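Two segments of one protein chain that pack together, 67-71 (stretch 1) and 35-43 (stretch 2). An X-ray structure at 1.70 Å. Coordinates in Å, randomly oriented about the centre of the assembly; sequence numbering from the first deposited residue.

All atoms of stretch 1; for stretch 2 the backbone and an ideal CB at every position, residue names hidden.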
# COMPACT_ATOMS: atom_id res chain seq x y z
N HIS A 67 -18.43 -1.06 0.22
CA HIS A 67 -18.30 -2.52 -0.02
C HIS A 67 -19.48 -2.91 -0.97
O HIS A 67 -20.61 -2.54 -0.72
CB HIS A 67 -18.65 -3.25 1.26
CG HIS A 67 -17.78 -2.89 2.41
ND1 HIS A 67 -16.69 -3.64 2.79
CD2 HIS A 67 -17.95 -1.94 3.33
CE1 HIS A 67 -16.15 -3.08 3.87
NE2 HIS A 67 -16.90 -2.05 4.23
N TYR A 68 -19.20 -3.71 -2.02
CA TYR A 68 -20.25 -3.92 -3.03
C TYR A 68 -20.24 -5.47 -3.18
O TYR A 68 -19.14 -6.10 -3.40
CB TYR A 68 -19.81 -3.36 -4.36
CG TYR A 68 -19.68 -1.85 -4.35
CD1 TYR A 68 -20.78 -1.06 -4.45
CD2 TYR A 68 -18.40 -1.26 -4.21
CE1 TYR A 68 -20.65 0.32 -4.44
CE2 TYR A 68 -18.27 0.17 -4.21
CZ TYR A 68 -19.41 0.92 -4.31
OH TYR A 68 -19.28 2.33 -4.28
N PHE A 69 -21.39 -6.09 -2.90
CA PHE A 69 -21.48 -7.56 -2.95
C PHE A 69 -22.35 -7.97 -4.14
O PHE A 69 -23.38 -7.39 -4.35
CB PHE A 69 -22.15 -8.10 -1.68
CG PHE A 69 -21.37 -7.82 -0.44
CD1 PHE A 69 -20.50 -8.83 0.04
CD2 PHE A 69 -21.45 -6.60 0.21
CE1 PHE A 69 -19.74 -8.58 1.21
CE2 PHE A 69 -20.72 -6.35 1.38
CZ PHE A 69 -19.85 -7.29 1.86
N ALA A 70 -21.94 -8.99 -4.87
CA ALA A 70 -22.76 -9.45 -6.05
C ALA A 70 -23.92 -10.37 -5.69
O ALA A 70 -24.85 -10.46 -6.49
CB ALA A 70 -21.84 -10.26 -7.08
N ASP A 71 -23.82 -11.11 -4.55
CA ASP A 71 -24.82 -12.12 -4.26
C ASP A 71 -25.96 -11.52 -3.48
O ASP A 71 -25.83 -11.29 -2.24
CB ASP A 71 -24.17 -13.25 -3.51
CG ASP A 71 -25.11 -14.44 -3.33
OD1 ASP A 71 -26.36 -14.24 -3.42
OD2 ASP A 71 -24.58 -15.55 -3.06
N UNK A 35 -17.38 0.69 -12.97
CA UNK A 35 -16.20 0.19 -12.21
C UNK A 35 -16.58 -0.96 -11.29
O UNK A 35 -15.82 -1.94 -11.17
CB UNK A 35 -15.57 1.32 -11.38
N UNK A 36 -17.73 -0.81 -10.64
CA UNK A 36 -18.17 -1.85 -9.71
C UNK A 36 -18.52 -3.16 -10.48
O UNK A 36 -18.13 -4.29 -10.07
CB UNK A 36 -19.38 -1.36 -8.91
N UNK A 37 -19.30 -3.01 -11.52
CA UNK A 37 -19.63 -4.17 -12.40
C UNK A 37 -18.38 -4.86 -12.99
O UNK A 37 -18.25 -6.12 -12.97
CB UNK A 37 -20.53 -3.71 -13.55
N UNK A 38 -17.39 -4.08 -13.48
CA UNK A 38 -16.12 -4.70 -13.90
C UNK A 38 -15.41 -5.43 -12.84
O UNK A 38 -14.91 -6.48 -13.06
CB UNK A 38 -15.17 -3.64 -14.46
N UNK A 39 -15.35 -4.87 -11.63
CA UNK A 39 -14.67 -5.55 -10.59
C UNK A 39 -15.33 -6.91 -10.21
O UNK A 39 -14.62 -7.85 -9.87
CB UNK A 39 -14.60 -4.63 -9.37
N UNK A 40 -16.67 -6.90 -10.15
CA UNK A 40 -17.49 -8.04 -9.68
C UNK A 40 -17.72 -9.00 -10.84
O UNK A 40 -18.28 -10.07 -10.62
CB UNK A 40 -18.83 -7.56 -9.11
N UNK A 41 -17.29 -8.60 -12.03
CA UNK A 41 -17.52 -9.42 -13.25
C UNK A 41 -18.99 -9.65 -13.56
O UNK A 41 -19.35 -10.81 -13.95
CB UNK A 41 -16.83 -10.78 -13.10
N UNK A 42 -19.81 -8.59 -13.46
CA UNK A 42 -21.24 -8.55 -13.75
C UNK A 42 -21.56 -7.48 -14.77
O UNK A 42 -20.69 -6.73 -15.18
CB UNK A 42 -22.04 -8.31 -12.47
N UNK A 43 -22.83 -7.37 -15.16
CA UNK A 43 -23.22 -6.39 -16.15
C UNK A 43 -23.47 -5.06 -15.49
O UNK A 43 -24.16 -5.01 -14.46
CB UNK A 43 -24.46 -6.85 -16.92

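Stretch 2 is a helix that runs into a turn, and it packs against the end of a strand in stretch 1. Tyr68 and Ala70 turn their CA-to-CB bonds toward it, while Phe69 points away. The surface on offer is mostly apolar: an aromatic ring, a methyl group and some backbone. No hydrogen bond crosses between the stretches.

Position 35 lies in the helix with its CA-to-CB bond sideways. Its ideal CB has nothing of stretch 1 within 5.5 Å, so many side chains would suit. The residue is His35. Its end comes nearer to stretch 1 but makes no contact.

Position 36 points toward stretch 1. Its ideal CB is 4.6 Å from Tyr68 CG, close to the ring. A compact apolar side chain such as valine, isoleucine or alanine would suit. The residue is Val36, with chi1 in t. Val36 CG2 sits over one face of the Tyr68 ring, 3.6 Å from its centroid and 4° off the normal, a CH-pi contact. The closest atoms are Val36 CG2 and Tyr68 CE2, at 3.8 Å.

Positions 37, 38 and 39 are helical and out of reach of stretch 1, which therefore sets no preference. Helix-compatible residues would serve. They are Ala37, Asp38 and Ala39.

Position 40 points toward stretch 1, with its ideal CB 4.5 Å from Ala70 CB. The space ahead is bordered by Tyr68 CB, Ala70 CB and the backbone between them. A branched apolar side chain such as leucine or isoleucine would suit, and methionine is plausible. The residue is Leu40. Leu40 CD1 lies 4.2 Å from Tyr68 CB and 4.4 Å from Ala70 CB, so one methyl touches both side chains. Leu40 CD2 reaches the strand backbone, 4.0 Å from Tyr68 O.

Position 41 has phi/psi of 61/44 and leaves the helical conformation. Positive phi favours glycine, though asparagine is possible. The residue is Gly41. Gly41 N makes a weak hydrogen bond to Asp38 O (3.3 Å).

Position 42 again points toward stretch 1, but its ideal CB has no neighbour there within 5.5 Å. Contact requires a longer side chain, and the methyl of Ala70 favours an apolar one: isoleucine, leucine, valine or methionine. The residue is Ile42, which makes a light contact, Ile42 CG2 to Ala70 CB at 4.5 Å. Ile42 N donates a hydrogen bond to Ala37 O (3.0 Å), closing the turn after the helix.

Position 43 is out of reach, and stretch 1 leaves the choice open. The residue is Thr43.

Stretch 2 (35-43) HVADALGIT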
# COMPACT_ATOMS: atom_id res chain seq x y z
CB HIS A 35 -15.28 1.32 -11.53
CG HIS A 35 -15.53 1.66 -10.06
ND1 HIS A 35 -14.52 1.64 -9.10
CD2 HIS A 35 -16.62 2.17 -9.43
CE1 HIS A 35 -15.01 2.03 -7.93
NE2 HIS A 35 -16.29 2.35 -8.10
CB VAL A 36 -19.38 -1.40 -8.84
CG1 VAL A 36 -19.99 -2.61 -8.05
CG2 VAL A 36 -18.96 -0.31 -7.87
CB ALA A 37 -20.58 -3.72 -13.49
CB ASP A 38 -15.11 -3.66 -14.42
CG ASP A 38 -15.31 -3.32 -15.92
OD1 ASP A 38 -15.88 -4.17 -16.67
OD2 ASP A 38 -14.93 -2.18 -16.30
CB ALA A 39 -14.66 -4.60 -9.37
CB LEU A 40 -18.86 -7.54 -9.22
CG LEU A 40 -18.68 -6.94 -7.78
CD1 LEU A 40 -20.02 -6.31 -7.39
CD2 LEU A 40 -18.17 -7.88 -6.80
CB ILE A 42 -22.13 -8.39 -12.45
CG1 ILE A 42 -21.77 -7.03 -11.72
CG2 ILE A 42 -21.88 -9.58 -11.49
CD1 ILE A 42 -22.82 -6.54 -10.74
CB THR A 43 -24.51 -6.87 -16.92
OG1 THR A 43 -24.28 -8.18 -17.43
CG2 THR A 43 -24.82 -5.94 -18.07
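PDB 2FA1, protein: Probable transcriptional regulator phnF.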